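Local coordinates for lectin (Polyandrocarpa misakiensis, PDB 1BYF), which binds galactose in a calcium-dependent manner as a homodimeric C-type lectin and takes part in the defence of the tunicate against microorganisms, at residues A[32-37]-A[67-72]; A[19-22]-A[27-30]; A[41-46]-A[102-107]; A[96-101]-A[113-118]. One frame throughout, in Å; residues are numbered along the deposited sequence.

Contact 1: A[32-37]-A[67-72]; sequences AMRDST and FLWNDG. With ZN (zinc ion), chain I.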
loop_
_atom_site.group_PDB
_atom_site.type_symbol
_atom_site.label_atom_id
_atom_site.label_comp_id
_atom_site.label_asym_id
_atom_site.label_seq_id
_atom_site.Cartn_x
_atom_site.Cartn_y
_atom_site.Cartn_z
ATOM N N ALA A 32 -10.864 4.305 -4.773
ATOM C CA ALA A 32 -10.139 3.039 -4.949
ATOM C C ALA A 32 -10.898 1.889 -4.302
ATOM O O ALA A 32 -10.759 0.736 -4.727
ATOM C CB ALA A 32 -8.700 3.139 -4.461
ATOM N N MET A 33 -11.723 2.171 -3.296
ATOM C CA MET A 33 -12.498 1.107 -2.661
ATOM C C MET A 33 -13.643 0.622 -3.549
ATOM O O MET A 33 -14.185 -0.458 -3.323
ATOM C CB MET A 33 -13.046 1.560 -1.309
ATOM C CG MET A 33 -11.972 1.880 -0.281
ATOM S SD MET A 33 -10.976 0.469 0.187
ATOM C CE MET A 33 -12.070 -0.484 1.226
ATOM N N ARG A 34 -14.002 1.404 -4.552
ATOM C CA ARG A 34 -15.082 1.041 -5.470
ATOM C C ARG A 34 -14.534 0.395 -6.737
ATOM O O ARG A 34 -15.263 0.035 -7.659
ATOM C CB ARG A 34 -15.908 2.284 -5.809
ATOM C CG ARG A 34 -16.462 3.003 -4.582
ATOM C CD ARG A 34 -17.536 4.011 -4.974
ATOM N NE ARG A 34 -17.024 5.085 -5.815
ATOM C CZ ARG A 34 -16.425 6.198 -5.447
ATOM N NH1 ARG A 34 -16.199 6.495 -4.172
ATOM N NH2 ARG A 34 -16.023 7.064 -6.378
ATOM N N ASP A 35 -13.220 0.223 -6.782
ATOM C CA ASP A 35 -12.516 -0.373 -7.924
ATOM C C ASP A 35 -12.238 -1.836 -7.624
ATOM O O ASP A 35 -11.526 -2.166 -6.674
ATOM C CB ASP A 35 -11.252 0.444 -8.153
ATOM C CG ASP A 35 -10.321 0.037 -9.263
ATOM O OD1 ASP A 35 -9.950 -1.153 -9.352
ATOM O OD2 ASP A 35 -9.921 0.917 -10.058
ATOM N N SER A 36 -12.796 -2.745 -8.413
ATOM C CA SER A 36 -12.670 -4.177 -8.206
ATOM C C SER A 36 -11.255 -4.686 -7.994
ATOM O O SER A 36 -11.059 -5.535 -7.115
ATOM C CB SER A 36 -13.324 -4.948 -9.366
ATOM O OG SER A 36 -12.662 -4.654 -10.582
ATOM N N THR A 37 -10.282 -4.230 -8.771
ATOM C CA THR A 37 -8.914 -4.710 -8.574
ATOM C C THR A 37 -8.293 -4.097 -7.323
ATOM O O THR A 37 -7.750 -4.814 -6.483
ATOM C CB THR A 37 -8.013 -4.425 -9.794
ATOM O OG1 THR A 37 -8.429 -5.259 -10.884
ATOM C CG2 THR A 37 -6.553 -4.744 -9.499
ATOM N N PHE A 67 -24.656 7.064 3.959
ATOM C CA PHE A 67 -23.195 7.090 3.885
ATOM C C PHE A 67 -22.683 7.648 2.571
ATOM O O PHE A 67 -23.143 7.234 1.508
ATOM C CB PHE A 67 -22.647 5.675 4.133
ATOM C CG PHE A 67 -22.771 5.327 5.600
ATOM C CD1 PHE A 67 -21.838 5.796 6.507
ATOM C CD2 PHE A 67 -23.833 4.566 6.059
ATOM C CE1 PHE A 67 -21.957 5.495 7.852
ATOM C CE2 PHE A 67 -23.951 4.259 7.400
ATOM C CZ PHE A 67 -23.011 4.724 8.298
ATOM N N LEU A 68 -21.704 8.550 2.646
ATOM C CA LEU A 68 -21.107 9.089 1.438
ATOM C C LEU A 68 -19.578 8.978 1.455
ATOM O O LEU A 68 -18.925 9.307 2.439
ATOM C CB LEU A 68 -21.453 10.555 1.225
ATOM C CG LEU A 68 -22.908 10.972 1.024
ATOM C CD1 LEU A 68 -22.970 12.491 0.917
ATOM C CD2 LEU A 68 -23.530 10.322 -0.204
ATOM N N TRP A 69 -19.030 8.553 0.329
ATOM C CA TRP A 69 -17.579 8.517 0.133
ATOM C C TRP A 69 -17.159 9.983 0.054
ATOM O O TRP A 69 -18.027 10.798 -0.307
ATOM C CB TRP A 69 -17.251 7.751 -1.138
ATOM C CG TRP A 69 -17.461 6.270 -1.115
ATOM C CD1 TRP A 69 -18.429 5.552 -1.758
ATOM C CD2 TRP A 69 -16.671 5.309 -0.400
ATOM N NE1 TRP A 69 -18.293 4.210 -1.488
ATOM C CE2 TRP A 69 -17.213 4.038 -0.653
ATOM C CE3 TRP A 69 -15.548 5.411 0.428
ATOM C CZ2 TRP A 69 -16.677 2.869 -0.108
ATOM C CZ3 TRP A 69 -15.016 4.256 0.972
ATOM C CH2 TRP A 69 -15.578 3.004 0.697
ATOM N N ASN A 70 -15.946 10.365 0.420
ATOM C CA ASN A 70 -15.540 11.757 0.409
ATOM C C ASN A 70 -15.643 12.426 -0.966
ATOM O O ASN A 70 -15.529 13.650 -1.009
ATOM C CB ASN A 70 -14.079 11.990 0.800
ATOM C CG ASN A 70 -13.550 11.154 1.931
ATOM O OD1 ASN A 70 -14.227 11.009 2.953
ATOM N ND2 ASN A 70 -12.346 10.626 1.723
ATOM N N ASP A 71 -15.727 11.657 -2.039
ATOM C CA ASP A 71 -15.816 12.262 -3.367
ATOM C C ASP A 71 -17.276 12.435 -3.783
ATOM O O ASP A 71 -17.604 12.622 -4.958
ATOM C CB ASP A 71 -15.037 11.463 -4.406
ATOM C CG ASP A 71 -15.459 10.017 -4.526
ATOM O OD1 ASP A 71 -16.212 9.517 -3.661
ATOM O OD2 ASP A 71 -15.023 9.365 -5.504
ATOM N N GLY A 72 -18.175 12.354 -2.812
ATOM C CA GLY A 72 -19.593 12.555 -3.022
ATOM C C GLY A 72 -20.395 11.368 -3.499
ATOM O O GLY A 72 -21.622 11.468 -3.600
HETATM ZN ZN ZN I . -8.764 0.405 -11.698
HETATM O O HOH W 1 -7.772 -1.413 -11.140
HETATM O O HOH W 2 -10.221 -0.757 -12.860
#
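Trp69, the first residue of 67-72 to reach the other segment, is met by Met33 and Arg34 at different parts of its indole. Met33 brings CB to 3.5 Å from Trp69 CH2 in an oblique approach, the two side chains crossing at about a right angle. The Met33 chain then bends at chi2 and chi3, and its sulfur end turns away to pack on helix 36-49. Arg34 covers one face of the indole. Its CG sits 3.7 Å above the Trp69 ring plane near the rim of the five-membered ring, a CH-pi contact; the chain bends at chi3 (-63°) as it passes the indole, and NH1 comes down to 3.3 Å from Trp69 CG. The guanidinium does not lie flat on the ring: the planes are 52° apart, and the cation-pi contact is off-centre. A type I beta turn from Trp69 to Gly72 follows strand 68-69 of the C-type lectin fold, closed by Gly72 N to Trp69 O, and it swings Asp71 round to the polar end of Arg34. There the two meet end-on in a salt bridge. NH2 of Arg34 donates to Asp71 OD2 over 2.7 Å, nearly straight at 171° and in the guanidinium plane, while Arg34 NH1 gives a more bent bond of 3.1 Å to Asp71 OD1. Each carboxylate oxygen uses its syn lone pair. Val73, just past the turn, also touches the Arg34 side chain.

Contact 2: A[19-22]-A[27-30]; sequences TYCQ and ALVS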
loop_
_atom_site.group_PDB
_atom_site.type_symbol
_atom_site.label_atom_id
_atom_site.label_comp_id
_atom_site.label_asym_id
_atom_site.label_seq_id
_atom_site.Cartn_x
_atom_site.Cartn_y
_atom_site.Cartn_z
ATOM N N THR A 19 -7.016 15.046 7.106
ATOM C CA THR A 19 -5.977 16.064 7.044
ATOM C C THR A 19 -4.617 15.452 6.723
ATOM O O THR A 19 -3.809 16.019 5.987
ATOM C CB THR A 19 -5.880 16.763 8.422
ATOM O OG1 THR A 19 -7.151 17.361 8.716
ATOM C CG2 THR A 19 -4.803 17.831 8.425
ATOM N N TYR A 20 -4.356 14.293 7.313
ATOM C CA TYR A 20 -3.110 13.564 7.096
ATOM C C TYR A 20 -2.923 13.297 5.605
ATOM O O TYR A 20 -1.859 13.548 5.039
ATOM C CB TYR A 20 -3.156 12.251 7.885
ATOM C CG TYR A 20 -1.975 11.329 7.684
ATOM C CD1 TYR A 20 -1.919 10.484 6.584
ATOM C CD2 TYR A 20 -0.920 11.299 8.587
ATOM C CE1 TYR A 20 -0.846 9.639 6.384
ATOM C CE2 TYR A 20 0.156 10.449 8.405
ATOM C CZ TYR A 20 0.184 9.627 7.300
ATOM O OH TYR A 20 1.245 8.782 7.060
ATOM N N CYS A 21 -3.969 12.771 4.968
ATOM C CA CYS A 21 -3.906 12.461 3.544
ATOM C C CYS A 21 -3.814 13.737 2.709
ATOM O O CYS A 21 -3.029 13.843 1.768
ATOM C CB CYS A 21 -5.092 11.615 3.091
ATOM S SG CYS A 21 -5.215 9.961 3.815
ATOM N N GLN A 22 -4.635 14.722 3.061
ATOM C CA GLN A 22 -4.676 15.990 2.340
ATOM C C GLN A 22 -3.325 16.692 2.321
ATOM O O GLN A 22 -2.935 17.254 1.295
ATOM C CB GLN A 22 -5.733 16.921 2.943
ATOM C CG GLN A 22 -7.167 16.497 2.692
ATOM C CD GLN A 22 -7.583 16.584 1.238
ATOM O OE1 GLN A 22 -7.917 17.657 0.726
ATOM N NE2 GLN A 22 -7.573 15.441 0.560
ATOM N N ALA A 27 -6.029 11.768 -0.684
ATOM C CA ALA A 27 -7.312 11.783 -0.003
ATOM C C ALA A 27 -7.549 10.456 0.714
ATOM O O ALA A 27 -7.045 9.420 0.269
ATOM C CB ALA A 27 -8.454 12.020 -0.987
ATOM N N LEU A 28 -8.319 10.495 1.798
ATOM C CA LEU A 28 -8.633 9.248 2.511
ATOM C C LEU A 28 -9.236 8.301 1.480
ATOM O O LEU A 28 -10.091 8.737 0.700
ATOM C CB LEU A 28 -9.560 9.546 3.677
ATOM C CG LEU A 28 -9.675 8.549 4.823
ATOM C CD1 LEU A 28 -8.312 8.168 5.379
ATOM C CD2 LEU A 28 -10.544 9.165 5.929
ATOM N N VAL A 29 -8.767 7.065 1.408
ATOM C CA VAL A 29 -9.213 6.139 0.372
ATOM C C VAL A 29 -10.723 6.150 0.185
ATOM O O VAL A 29 -11.501 6.085 1.139
ATOM C CB VAL A 29 -8.681 4.722 0.624
ATOM C CG1 VAL A 29 -9.400 4.061 1.789
ATOM C CG2 VAL A 29 -8.774 3.868 -0.639
ATOM N N SER A 30 -11.141 6.235 -1.081
ATOM C CA SER A 30 -12.559 6.270 -1.420
ATOM C C SER A 30 -12.824 5.646 -2.779
ATOM O O SER A 30 -13.299 4.510 -2.829
ATOM C CB SER A 30 -13.088 7.706 -1.371
ATOM O OG SER A 30 -12.374 8.537 -2.264
#
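Cys21 lies against the backbone of Ala27 and Leu28, its CB 3.6 Å from Ala27 C and its sulfur resting along the start of Leu28. Branch CD1 of Leu28 completes this inner layer at 3.9 Å from Cys21 SG. The next residue of the helix, Gln22, folds back: its chain bends at chi2 (-67°), and this brings NE2 to 3.7 Å from Ala27 CA and close to the methyl group as well. These are van der Waals contacts, with NE2 against carbon atoms. The CB of Ala27 points away from the helix overall, yet still touches Gln22 NE2.

Helix 14-22 thus packs on the short strand 27-28, the next strand in the chain, and Cys21, on the face of the helix turned to the strand, belongs to a hallmark of the C-type lectin fold: the disulfide from the first helix to the C-terminal strand, here Cys21 to Cys119. Strand 27-28 pairs antiparallel with that same strand, 115-122, through a backbone bond between Ala27 and Glu120. Val117 of that strand touches both Cys21 and Leu28. Around Leu28, Tyr14 and Ala17 of the helix close in, and Asn70 reaches it from a loop. The neighbouring Tyr20 faces elsewhere, its hydroxyl hydrogen-bonded to Glu4 of the second subunit.

Contact 3: A[41-46]-A[102-107]; sequences AILAFT and KYNLLD. With CA (calcium ion), chain C.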
loop_
_atom_site.group_PDB
_atom_site.type_symbol
_atom_site.label_atom_id
_atom_site.label_comp_id
_atom_site.label_asym_id
_atom_site.label_seq_id
_atom_site.Cartn_x
_atom_site.Cartn_y
_atom_site.Cartn_z
ATOM N N ALA A 41 -6.728 -5.538 -3.702
ATOM C CA ALA A 41 -5.317 -5.397 -3.342
ATOM C C ALA A 41 -5.213 -4.733 -1.965
ATOM O O ALA A 41 -4.435 -5.144 -1.099
ATOM C CB ALA A 41 -4.557 -4.551 -4.351
ATOM N N ILE A 42 -6.006 -3.685 -1.790
ATOM C CA ILE A 42 -6.048 -2.940 -0.535
ATOM C C ILE A 42 -6.442 -3.879 0.599
ATOM O O ILE A 42 -5.765 -3.906 1.632
ATOM C CB ILE A 42 -6.992 -1.723 -0.617
ATOM C CG1 ILE A 42 -6.364 -0.593 -1.450
ATOM C CG2 ILE A 42 -7.352 -1.187 0.764
ATOM C CD1 ILE A 42 -7.339 0.487 -1.877
ATOM N N LEU A 43 -7.503 -4.658 0.412
ATOM C CA LEU A 43 -7.958 -5.575 1.448
ATOM C C LEU A 43 -6.983 -6.722 1.665
ATOM O O LEU A 43 -6.921 -7.236 2.785
ATOM C CB LEU A 43 -9.375 -6.087 1.184
ATOM C CG LEU A 43 -10.508 -5.074 1.397
ATOM C CD1 LEU A 43 -11.855 -5.689 1.032
ATOM C CD2 LEU A 43 -10.528 -4.577 2.839
ATOM N N ALA A 44 -6.204 -7.102 0.655
ATOM C CA ALA A 44 -5.217 -8.163 0.845
ATOM C C ALA A 44 -4.130 -7.682 1.808
ATOM O O ALA A 44 -3.627 -8.436 2.639
ATOM C CB ALA A 44 -4.602 -8.603 -0.471
ATOM N N PHE A 45 -3.788 -6.399 1.719
ATOM C CA PHE A 45 -2.776 -5.811 2.591
ATOM C C PHE A 45 -3.297 -5.732 4.026
ATOM O O PHE A 45 -2.627 -6.131 4.980
ATOM C CB PHE A 45 -2.385 -4.419 2.103
ATOM C CG PHE A 45 -1.284 -3.691 2.811
ATOM C CD1 PHE A 45 -1.506 -3.045 4.021
ATOM C CD2 PHE A 45 -0.016 -3.626 2.267
ATOM C CE1 PHE A 45 -0.487 -2.361 4.663
ATOM C CE2 PHE A 45 1.011 -2.941 2.897
ATOM C CZ PHE A 45 0.775 -2.305 4.100
ATOM N N THR A 46 -4.494 -5.160 4.189
ATOM C CA THR A 46 -5.057 -5.006 5.528
ATOM C C THR A 46 -5.354 -6.351 6.173
ATOM O O THR A 46 -5.282 -6.462 7.400
ATOM C CB THR A 46 -6.300 -4.101 5.548
ATOM O OG1 THR A 46 -7.338 -4.739 4.801
ATOM C CG2 THR A 46 -5.966 -2.750 4.926
ATOM N N LYS A 102 -12.119 -7.267 12.593
ATOM C CA LYS A 102 -12.870 -8.493 12.840
ATOM C C LYS A 102 -13.189 -9.254 11.561
ATOM O O LYS A 102 -13.078 -10.483 11.513
ATOM C CB LYS A 102 -14.176 -8.204 13.597
ATOM C CG LYS A 102 -14.967 -9.476 13.905
ATOM C CD LYS A 102 -16.074 -9.192 14.914
ATOM C CE LYS A 102 -16.952 -10.414 15.131
ATOM N NZ LYS A 102 -17.929 -10.191 16.232
ATOM N N TYR A 103 -13.610 -8.545 10.519
ATOM C CA TYR A 103 -13.983 -9.184 9.268
ATOM C C TYR A 103 -13.132 -8.736 8.080
ATOM O O TYR A 103 -13.214 -9.344 7.012
ATOM C CB TYR A 103 -15.444 -8.850 8.940
ATOM C CG TYR A 103 -16.463 -9.348 9.939
ATOM C CD1 TYR A 103 -16.899 -10.669 9.901
ATOM C CD2 TYR A 103 -16.998 -8.509 10.904
ATOM C CE1 TYR A 103 -17.837 -11.135 10.802
ATOM C CE2 TYR A 103 -17.938 -8.963 11.812
ATOM C CZ TYR A 103 -18.351 -10.281 11.753
ATOM O OH TYR A 103 -19.285 -10.743 12.653
ATOM N N ASN A 104 -12.374 -7.670 8.267
ATOM C CA ASN A 104 -11.571 -7.072 7.204
ATOM C C ASN A 104 -12.549 -6.565 6.140
ATOM O O ASN A 104 -12.365 -6.685 4.937
ATOM C CB ASN A 104 -10.502 -7.975 6.619
ATOM C CG ASN A 104 -9.463 -7.248 5.786
ATOM O OD1 ASN A 104 -9.014 -7.713 4.724
ATOM N ND2 ASN A 104 -9.063 -6.068 6.234
ATOM N N LEU A 105 -13.626 -5.967 6.646
ATOM C CA LEU A 105 -14.696 -5.405 5.839
ATOM C C LEU A 105 -15.170 -4.110 6.500
ATOM O O LEU A 105 -14.774 -3.832 7.639
ATOM C CB LEU A 105 -15.844 -6.381 5.628
ATOM C CG LEU A 105 -15.662 -7.519 4.624
ATOM C CD1 LEU A 105 -16.903 -8.409 4.584
ATOM C CD2 LEU A 105 -15.370 -6.999 3.223
ATOM N N LEU A 106 -15.962 -3.318 5.803
ATOM C CA LEU A 106 -16.387 -2.023 6.310
ATOM C C LEU A 106 -17.313 -2.094 7.517
ATOM O O LEU A 106 -18.049 -3.048 7.738
ATOM C CB LEU A 106 -17.022 -1.201 5.186
ATOM C CG LEU A 106 -16.177 -0.947 3.940
ATOM C CD1 LEU A 106 -16.911 0.049 3.045
ATOM C CD2 LEU A 106 -14.789 -0.413 4.282
ATOM N N ASP A 107 -17.242 -1.031 8.311
ATOM C CA ASP A 107 -18.043 -0.944 9.533
ATOM C C ASP A 107 -18.222 0.511 9.930
ATOM O O ASP A 107 -17.318 1.317 9.712
ATOM C CB ASP A 107 -17.350 -1.749 10.636
ATOM C CG ASP A 107 -17.949 -1.492 12.007
ATOM O OD1 ASP A 107 -19.195 -1.595 12.108
ATOM O OD2 ASP A 107 -17.186 -1.182 12.942
HETATM CA CA CA C . -20.805 -0.730 13.400
#
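Asn104 pushes its side chain against Leu43 and Thr46 of helix 36-49, and here the contact is tightest. The amide is probably modelled turned over: as built, Asn104 OD1 stands 2.9 Å from Leu43 O, and ND2 is 2.6 Å from Thr46 OG1. A chi1 of -165°, with CG turned from the backbone N, carries the Asn104 amide to the helix. Leu43 runs past it in the opposite direction and sets CD2 3.5 Å from Asn104 O. Within the helix, Thr46 OG1 donates to Leu43 O over 3.2 Å, coming from above the carbonyl plane. Tyr53 and Phe7 border Thr46 from neighbouring strands.

The other side is looser. Leu43 CD1 and Leu105 CD2 only brush at 4.3 Å, and Leu105 is partly exposed. Beyond it the strand runs on to Asp107, whose OD1 binds the calcium ion at 2.2 Å with Glu86, Asn89 and Asp108 as fellow ligands.

Chemically, much depends on the Asn104 amide: turned back, its nitrogen would lie near Leu43 O, and a hydrogen bond may then tie the loop before the calcium-binding strand to the helix.

Contact 4: A[96-101]-A[113-118]; sequences CVQIWS and GARRVI. With ACT (acetate ion), chain F.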
loop_
_atom_site.group_PDB
_atom_site.type_symbol
_atom_site.label_atom_id
_atom_site.label_comp_id
_atom_site.label_asym_id
_atom_site.label_seq_id
_atom_site.Cartn_x
_atom_site.Cartn_y
_atom_site.Cartn_z
ATOM N N CYS A 96 -18.613 7.340 11.069
ATOM C CA CYS A 96 -17.475 7.260 10.159
ATOM C C CYS A 96 -17.235 5.806 9.796
ATOM O O CYS A 96 -17.692 4.922 10.525
ATOM C CB CYS A 96 -16.244 7.884 10.832
ATOM S SG CYS A 96 -16.458 9.672 10.949
ATOM N N VAL A 97 -16.580 5.557 8.666
ATOM C CA VAL A 97 -16.397 4.180 8.219
ATOM C C VAL A 97 -14.938 3.747 8.275
ATOM O O VAL A 97 -14.009 4.473 7.933
ATOM C CB VAL A 97 -16.960 3.971 6.800
ATOM C CG1 VAL A 97 -16.869 2.511 6.362
ATOM C CG2 VAL A 97 -18.413 4.434 6.731
ATOM N N GLN A 98 -14.761 2.515 8.740
ATOM C CA GLN A 98 -13.450 1.911 8.834
ATOM C C GLN A 98 -13.469 0.522 8.192
ATOM O O GLN A 98 -14.518 -0.061 7.934
ATOM C CB GLN A 98 -13.032 1.674 10.299
ATOM C CG GLN A 98 -14.030 0.744 11.001
ATOM C CD GLN A 98 -13.463 0.054 12.219
ATOM O OE1 GLN A 98 -12.271 0.153 12.517
ATOM N NE2 GLN A 98 -14.302 -0.679 12.941
ATOM N N ILE A 99 -12.256 0.018 8.018
ATOM C CA ILE A 99 -12.060 -1.371 7.629
ATOM C C ILE A 99 -11.842 -2.024 9.008
ATOM O O ILE A 99 -10.834 -1.740 9.638
ATOM C CB ILE A 99 -10.860 -1.623 6.713
ATOM C CG1 ILE A 99 -11.129 -1.115 5.299
ATOM C CG2 ILE A 99 -10.551 -3.118 6.684
ATOM C CD1 ILE A 99 -9.904 -0.997 4.422
ATOM N N TRP A 100 -12.832 -2.769 9.454
ATOM C CA TRP A 100 -12.813 -3.402 10.770
ATOM C C TRP A 100 -12.038 -4.710 10.779
ATOM O O TRP A 100 -12.361 -5.619 10.008
ATOM C CB TRP A 100 -14.270 -3.629 11.173
ATOM C CG TRP A 100 -14.518 -4.174 12.540
ATOM C CD1 TRP A 100 -13.675 -4.188 13.613
ATOM C CD2 TRP A 100 -15.754 -4.749 12.997
ATOM N NE1 TRP A 100 -14.295 -4.756 14.700
ATOM C CE2 TRP A 100 -15.573 -5.109 14.345
ATOM C CE3 TRP A 100 -16.985 -5.009 12.388
ATOM C CZ2 TRP A 100 -16.576 -5.712 15.102
ATOM C CZ3 TRP A 100 -17.979 -5.610 13.146
ATOM C CH2 TRP A 100 -17.775 -5.952 14.490
ATOM N N SER A 101 -11.059 -4.828 11.670
ATOM C CA SER A 101 -10.207 -6.007 11.717
ATOM C C SER A 101 -10.951 -7.308 11.956
ATOM O O SER A 101 -10.471 -8.370 11.540
ATOM C CB SER A 101 -9.089 -5.849 12.758
ATOM O OG SER A 101 -9.630 -5.771 14.064
ATOM N N GLY A 113 -12.148 7.386 17.546
ATOM C CA GLY A 113 -11.160 6.360 17.847
ATOM C C GLY A 113 -9.927 6.431 16.964
ATOM O O GLY A 113 -9.976 6.872 15.819
ATOM N N ALA A 114 -8.786 5.999 17.500
ATOM C CA ALA A 114 -7.535 5.972 16.751
ATOM C C ALA A 114 -7.482 4.759 15.828
ATOM O O ALA A 114 -7.683 3.615 16.264
ATOM C CB ALA A 114 -6.357 5.891 17.714
ATOM N N ARG A 115 -7.224 4.985 14.545
ATOM C CA ARG A 115 -7.108 3.871 13.610
ATOM C C ARG A 115 -6.044 4.228 12.563
ATOM O O ARG A 115 -5.688 5.391 12.429
ATOM C CB ARG A 115 -8.403 3.525 12.889
ATOM C CG ARG A 115 -9.648 3.757 13.730
ATOM C CD ARG A 115 -10.899 3.322 12.969
ATOM N NE ARG A 115 -11.467 2.181 13.680
ATOM C CZ ARG A 115 -12.248 2.257 14.748
ATOM N NH1 ARG A 115 -12.630 3.410 15.265
ATOM N NH2 ARG A 115 -12.656 1.120 15.290
ATOM N N ARG A 116 -5.596 3.192 11.867
ATOM C CA ARG A 116 -4.584 3.391 10.828
ATOM C C ARG A 116 -5.207 4.138 9.658
ATOM O O ARG A 116 -6.421 4.329 9.594
ATOM C CB ARG A 116 -3.964 2.054 10.433
ATOM C CG ARG A 116 -2.967 1.520 11.456
ATOM C CD ARG A 116 -2.546 0.096 11.131
ATOM N NE ARG A 116 -1.366 -0.325 11.874
ATOM C CZ ARG A 116 -1.300 -0.563 13.178
ATOM N NH1 ARG A 116 -2.369 -0.444 13.965
ATOM N NH2 ARG A 116 -0.142 -0.932 13.719
ATOM N N VAL A 117 -4.365 4.584 8.739
ATOM C CA VAL A 117 -4.811 5.406 7.625
ATOM C C VAL A 117 -4.405 4.867 6.260
ATOM O O VAL A 117 -3.309 4.349 6.063
ATOM C CB VAL A 117 -4.226 6.828 7.795
ATOM C CG1 VAL A 117 -4.746 7.771 6.710
ATOM C CG2 VAL A 117 -4.568 7.390 9.178
ATOM N N ILE A 118 -5.314 5.035 5.313
ATOM C CA ILE A 118 -5.127 4.657 3.927
ATOM C C ILE A 118 -5.492 5.861 3.055
ATOM O O ILE A 118 -6.621 6.348 3.136
ATOM C CB ILE A 118 -6.002 3.473 3.480
ATOM C CG1 ILE A 118 -5.797 2.298 4.438
ATOM C CG2 ILE A 118 -5.667 3.071 2.047
ATOM C CD1 ILE A 118 -6.736 1.137 4.174
HETATM C C ACT F . -14.050 -2.014 16.561
HETATM O O ACT F . -13.225 -1.456 15.804
HETATM O OXT ACT F . -13.667 -2.574 17.620
HETATM C CH3 ACT F . -15.528 -1.612 16.460
#
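Just behind the sugar-binding calcium site, Gln98, in the second shell of the metal, is met by Arg115: Gln98 NE2 hydrogen-bonds to OD2 of the calcium ligand Asp107. The other end of that amide turns to the arginine. Arg115 NE donates to Gln98 OE1 over a very short 2.5 Å, a length best treated as doubtful, at a bent 129°. The side chains cross at about a right angle, with amide and guanidinium planes 81° apart. Gln98 CG takes the crowded position between backbone N and carbonyl carbon (chi1 60°), and the chain then runs extended to the arginine.

An acetate ion, probably from the crystallisation liquor, binds beside the pair. Its O accepts from Gln98 NE2 over 3.2 Å and lies 2.7 Å from Arg115 NH2, at the guanidinium edge, while its methyl sits over one face of the Trp100 ring.

Deeper in, Ile99 CD1 and Ile118 CD1 touch at 3.8 Å. The two strands do not pair directly: strand 53-55 lies between them in the sheet, antiparallel to 96-100 and parallel to 115-122, and its Trp54 makes a cation-pi contact with Arg115, while Val55 and Tyr53 border the isoleucines.

Contacts 3 and 4 lie closest, with centres 10 Å apart, and join as neighbouring strands: Asp107 N probably bonds to Gln98 O at 2.9 Å, as does Trp100 N to Leu105 O. Together they hold the calcium ligand Asp107 and Gln98, which hydrogen-bonds to it. Contact 1 reaches them through Met33, whose CE is 3.9 Å from Ile99 CD1 and whose SD is 4.0 Å from Ile42 CG2; the Met33 side chain is still about 11 Å from that of Asp107. Contact 2 is away from the site. It is tied to contact 4 by a probable bond from Val29 N to Ile118 O of 2.8 Å, and to contact 1 where Trp69 CE3 meets Ser30 CA at 3.6 Å.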